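Local coordinates for protein interleukin 22 (Danio rerio, PDB 4O6K) that is a helical cytokine of the interleukin-10 family and probably signals through cell-surface receptors in immune defence, at residues Pro35-Ser38 against His39-Gln43; His96-Ser99 against Ser100-Leu103. All coordinates share one frame; numbering follows the deposited sequence.

Interaction 1: Pro35-Ser38 against His39-Gln43; sequences PYFS and HDMLQ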
loop_
_atom_site.group_PDB
_atom_site.type_symbol
_atom_site.label_atom_id
_atom_site.label_comp_id
_atom_site.label_asym_id
_atom_site.label_seq_id
_atom_site.Cartn_x
_atom_site.Cartn_y
_atom_site.Cartn_z
ATOM N N PRO A 35 -5.832 3.885 -6.411
ATOM C CA PRO A 35 -5.903 5.064 -7.276
ATOM C C PRO A 35 -4.587 5.239 -8.023
ATOM O O PRO A 35 -3.524 5.031 -7.439
ATOM C CB PRO A 35 -6.141 6.214 -6.293
ATOM C CG PRO A 35 -6.759 5.569 -5.098
ATOM C CD PRO A 35 -6.149 4.200 -5.008
ATOM N N TYR A 36 -4.655 5.613 -9.295
ATOM C CA TYR A 36 -3.449 5.756 -10.097
ATOM C C TYR A 36 -2.771 7.098 -9.853
ATOM O O TYR A 36 -3.391 8.153 -9.983
ATOM C CB TYR A 36 -3.773 5.593 -11.584
ATOM C CG TYR A 36 -2.631 5.966 -12.504
ATOM C CD1 TYR A 36 -1.518 5.146 -12.632
ATOM C CD2 TYR A 36 -2.671 7.138 -13.249
ATOM C CE1 TYR A 36 -0.474 5.486 -13.473
ATOM C CE2 TYR A 36 -1.633 7.486 -14.092
ATOM C CZ TYR A 36 -0.537 6.656 -14.199
ATOM O OH TYR A 36 0.498 6.999 -15.038
ATOM N N PHE A 37 -1.493 7.045 -9.495
ATOM C CA PHE A 37 -0.688 8.249 -9.341
ATOM C C PHE A 37 0.317 8.344 -10.480
ATOM O O PHE A 37 1.194 7.492 -10.616
ATOM C CB PHE A 37 0.043 8.256 -7.997
ATOM C CG PHE A 37 -0.805 8.710 -6.842
ATOM C CD1 PHE A 37 -1.763 7.873 -6.293
ATOM C CD2 PHE A 37 -0.636 9.976 -6.300
ATOM C CE1 PHE A 37 -2.539 8.291 -5.227
ATOM C CE2 PHE A 37 -1.409 10.399 -5.236
ATOM C CZ PHE A 37 -2.361 9.556 -4.699
ATOM N N SER A 38 0.187 9.385 -11.295
ATOM C CA SER A 38 1.141 9.633 -12.365
ATOM C C SER A 38 2.437 10.193 -11.795
ATOM O O SER A 38 2.508 10.523 -10.610
ATOM C CB SER A 38 0.558 10.598 -13.400
ATOM O OG SER A 38 0.404 11.895 -12.851
ATOM N N HIS A 39 3.460 10.286 -12.639
ATOM C CA HIS A 39 4.738 10.863 -12.239
ATOM C C HIS A 39 4.560 12.284 -11.713
ATOM O O HIS A 39 5.148 12.657 -10.699
ATOM C CB HIS A 39 5.720 10.859 -13.411
ATOM C CG HIS A 39 6.976 11.626 -13.145
ATOM N ND1 HIS A 39 8.084 11.059 -12.551
ATOM C CD2 HIS A 39 7.302 12.917 -13.388
ATOM C CE1 HIS A 39 9.036 11.967 -12.440
ATOM N NE2 HIS A 39 8.587 13.105 -12.941
ATOM N N ASP A 40 3.746 13.068 -12.412
ATOM C CA ASP A 40 3.464 14.439 -12.006
ATOM C C ASP A 40 2.737 14.494 -10.666
ATOM O O ASP A 40 3.051 15.321 -9.810
ATOM C CB ASP A 40 2.635 15.150 -13.079
ATOM C CG ASP A 40 3.462 15.548 -14.285
ATOM O OD1 ASP A 40 4.689 15.438 -14.277
ATOM O OD2 ASP A 40 2.792 16.013 -15.334
ATOM N N MET A 41 1.761 13.608 -10.498
ATOM C CA MET A 41 0.980 13.537 -9.269
ATOM C C MET A 41 1.846 13.199 -8.058
ATOM O O MET A 41 1.650 13.743 -6.972
ATOM C CB MET A 41 -0.143 12.507 -9.409
ATOM C CG MET A 41 -1.541 13.102 -9.354
ATOM S SD MET A 41 -2.836 11.853 -9.455
ATOM C CE MET A 41 -2.555 11.209 -11.102
ATOM N N LEU A 42 2.805 12.299 -8.253
ATOM C CA LEU A 42 3.705 11.890 -7.177
ATOM C C LEU A 42 4.612 13.028 -6.711
ATOM O O LEU A 42 5.117 13.007 -5.588
ATOM C CB LEU A 42 4.549 10.693 -7.621
ATOM C CG LEU A 42 3.786 9.374 -7.767
ATOM C CD1 LEU A 42 4.658 8.307 -8.414
ATOM C CD2 LEU A 42 3.270 8.903 -6.416
ATOM N N GLN A 43 4.815 14.021 -7.573
ATOM C CA GLN A 43 5.640 15.176 -7.231
ATOM C C GLN A 43 4.884 16.226 -6.415
ATOM O O GLN A 43 5.484 17.170 -5.904
ATOM C CB GLN A 43 6.209 15.816 -8.502
ATOM C CG GLN A 43 7.122 14.902 -9.305
ATOM C CD GLN A 43 8.201 14.264 -8.448
ATOM O OE1 GLN A 43 8.870 14.941 -7.667
ATOM N NE2 GLN A 43 8.376 12.956 -8.592
HETATM O O HOH W 1 3.205 9.030 -15.194
#
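Ser38 meets Met41 through a hydroxyl that its first torsion (chi1 68°) sets between the backbone N and the carbonyl carbon, a position from which it reaches the amide of Met41. Ser38 OG accepts from Met41 N at 3.2 Å, with a nearly straight N-H...O angle of 160°; this is the N-cap bond of the short helix 39-42. The backbone closes the same turn, since Leu42 N donates to Ser38 O at 3.0 Å. One residue thus engages two amides of the first turn, one with its side chain and one with its carbonyl.

Met41 runs back across the capping residue. The bend at its last torsion (chi3 -64°) brings Met41 CE to 3.4 Å from Tyr36 O, while Met41 SD lies 4.8 Å from the centroid of the Phe37 ring, obliquely placed in a Met-aromatic contact. Phe37 and Met41 cross at about a right angle, and Phe37 CD2 touches Met41 CB at 4.0 Å. Leu42 approaches the same phenylalanine nearer its root, where Leu42 CD2 packs 3.7 Å from Phe37 CB. A water accepts from His39 N at 2.9 Å and has a weak bond to Tyr36 OH.

The apolar residues extend this cap into the helical core. Phe37 packs on Leu103 of helix 102-117 and on Ser47, Ile50 and Asn51 of helix 47-62, and its ring meets that of Tyr136. Leu42 leans on Tyr136, Glu139 and Ser140 of helix 130-140, and Met41 O is hydrogen-bonded to Ser47 OG, linking helix 39-42 to the start of helix 47-62.

Interaction 2: His96-Ser99 against Ser100-Leu103; sequences HDYS and SHPL
His101 lies side by side with Tyr98, both side chains pointing the same way, and its CB is the first atom to make contact. His101 CB sits 3.4 Å from Tyr98 O and 4.0 Å from Tyr98 CD1, reaching the tyrosine ring at its edge, near the ring plane. CG is anti to the backbone N (chi1 -166°), which carries the imidazole over the start of helix 102-117. On one branch His101 CD2 only grazes Tyr98 CD1, at 4.2 Å. On the other, His101 ND1 accepts from Leu103 N at 3.0 Å, with an N-H...N angle of 163° and the donor tilted 22° from the ring plane. This use of ND1 as an acceptor is consistent with a neutral imidazole protonated on NE2. Pro102 CD lies against one face of the ring, offset toward the rim. An alanine here keeps CB beside Tyr98 but removes the imidazole, which would probably leave Leu103 N without its capping acceptor and Pro102 CD without the ring it lies against.

The turn leading into His101 has bonds of its own. His101 N donates to Tyr98 O at 3.1 Å, from well above the carbonyl plane. Asp97 OD1 takes two donors: Ser99 OG donates at 2.7 Å to the syn lone pair of Asp97 OD1, while Ser99 N comes from above the carboxylate plane. His96 CD2 stands 3.5 Å above the centre of the Tyr98 ring, so this tyrosine is met on a face by one histidine and at its edge by the other. Ser100 OG adds a weak bond to Asp97 O.

Together these bonds define an Asx turn at Asp97, a type I beta turn over Tyr98-His101 and, overlapping its end, a histidine N-cap with proline as the first helical residue.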
loop_
_atom_site.group_PDB
_atom_site.type_symbol
_atom_site.label_atom_id
_atom_site.label_comp_id
_atom_site.label_asym_id
_atom_site.label_seq_id
_atom_site.Cartn_x
_atom_site.Cartn_y
_atom_site.Cartn_z
ATOM N N HIS A 96 -1.565 16.777 8.584
ATOM C CA HIS A 96 -2.965 16.753 8.178
ATOM C C HIS A 96 -3.539 15.337 8.136
ATOM O O HIS A 96 -2.850 14.389 7.759
ATOM C CB HIS A 96 -3.133 17.421 6.812
ATOM C CG HIS A 96 -4.545 17.431 6.317
ATOM N ND1 HIS A 96 -5.537 18.176 6.920
ATOM C CD2 HIS A 96 -5.134 16.789 5.281
ATOM C CE1 HIS A 96 -6.675 17.992 6.275
ATOM N NE2 HIS A 96 -6.459 17.155 5.277
ATOM N N ASP A 97 -4.791 15.206 8.463
ATOM C CA ASP A 97 -5.497 13.962 8.372
ATOM C C ASP A 97 -6.184 13.794 7.031
ATOM O O ASP A 97 -7.190 14.369 6.778
ATOM C CB ASP A 97 -6.531 13.855 9.483
ATOM C CG ASP A 97 -7.380 12.609 9.388
ATOM O OD1 ASP A 97 -7.063 11.717 8.629
ATOM O OD2 ASP A 97 -8.342 12.513 10.117
ATOM N N TYR A 98 -5.603 12.961 6.200
ATOM C CA TYR A 98 -6.030 12.739 4.830
ATOM C C TYR A 98 -7.072 11.669 4.653
ATOM O O TYR A 98 -7.330 11.245 3.560
ATOM C CB TYR A 98 -4.850 12.459 3.928
ATOM C CG TYR A 98 -4.016 13.637 3.539
ATOM C CD1 TYR A 98 -4.306 14.412 2.448
ATOM C CD2 TYR A 98 -2.916 13.949 4.231
ATOM C CE1 TYR A 98 -3.527 15.496 2.103
ATOM C CE2 TYR A 98 -2.129 15.036 3.891
ATOM C CZ TYR A 98 -2.435 15.803 2.815
ATOM O OH TYR A 98 -1.605 16.813 2.543
ATOM N N SER A 99 -7.673 11.247 5.737
ATOM C CA SER A 99 -8.877 10.483 5.639
ATOM C C SER A 99 -9.954 11.302 4.855
ATOM O O SER A 99 -10.797 10.756 4.227
ATOM C CB SER A 99 -9.326 9.981 6.993
ATOM O OG SER A 99 -8.260 9.474 7.789
ATOM N N SER A 100 -9.857 12.619 4.824
ATOM C CA SER A 100 -10.865 13.424 4.146
ATOM C C SER A 100 -10.517 13.692 2.682
ATOM O O SER A 100 -11.181 14.491 2.020
ATOM C CB SER A 100 -11.055 14.753 4.883
ATOM O OG SER A 100 -9.865 15.521 4.864
ATOM N N HIS A 101 -9.478 13.032 2.179
ATOM C CA HIS A 101 -9.093 13.183 0.778
ATOM C C HIS A 101 -9.866 12.208 -0.116
ATOM O O HIS A 101 -10.085 11.056 0.264
ATOM C CB HIS A 101 -7.585 12.983 0.606
ATOM C CG HIS A 101 -7.066 13.449 -0.719
ATOM N ND1 HIS A 101 -7.139 12.680 -1.860
ATOM C CD2 HIS A 101 -6.491 14.617 -1.091
ATOM C CE1 HIS A 101 -6.618 13.347 -2.874
ATOM N NE2 HIS A 101 -6.218 14.526 -2.434
ATOM N N PRO A 102 -10.283 12.670 -1.307
ATOM C CA PRO A 102 -11.067 11.879 -2.267
ATOM C C PRO A 102 -10.410 10.567 -2.707
ATOM O O PRO A 102 -11.109 9.574 -2.904
ATOM C CB PRO A 102 -11.195 12.813 -3.474
ATOM C CG PRO A 102 -10.999 14.173 -2.949
ATOM C CD PRO A 102 -10.168 14.084 -1.709
ATOM N N LEU A 103 -9.090 10.568 -2.854
ATOM C CA LEU A 103 -8.377 9.394 -3.351
ATOM C C LEU A 103 -8.311 8.264 -2.328
ATOM O O LEU A 103 -8.372 7.090 -2.691
ATOM C CB LEU A 103 -6.966 9.780 -3.799
ATOM C CG LEU A 103 -6.906 10.671 -5.044
ATOM C CD1 LEU A 103 -5.477 11.088 -5.351
ATOM C CD2 LEU A 103 -7.534 9.972 -6.241
#

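From the N terminus, the chain leaves helix 10-24 and, after the loop, interaction 1 closes the turn that starts helix 39-42, shortly before helix 47-62. Interaction 2 follows in series, after helix 76-93, and starts helix 102-117; neither contains the other. Their centres are 16 Å apart, yet they touch through Leu103: Pro35 CG lies 3.3 Å from Leu103 O, and Phe37 CZ lies 3.5 Å from Leu103 CD1. Helix 47-62 is common ground, because Ile50 is touched by Phe37, Tyr98 and His101. The disulfides Cys48-Cys141 and Cys49-Cys94 join this same helix to the C-terminal end and to the loop before interaction 2.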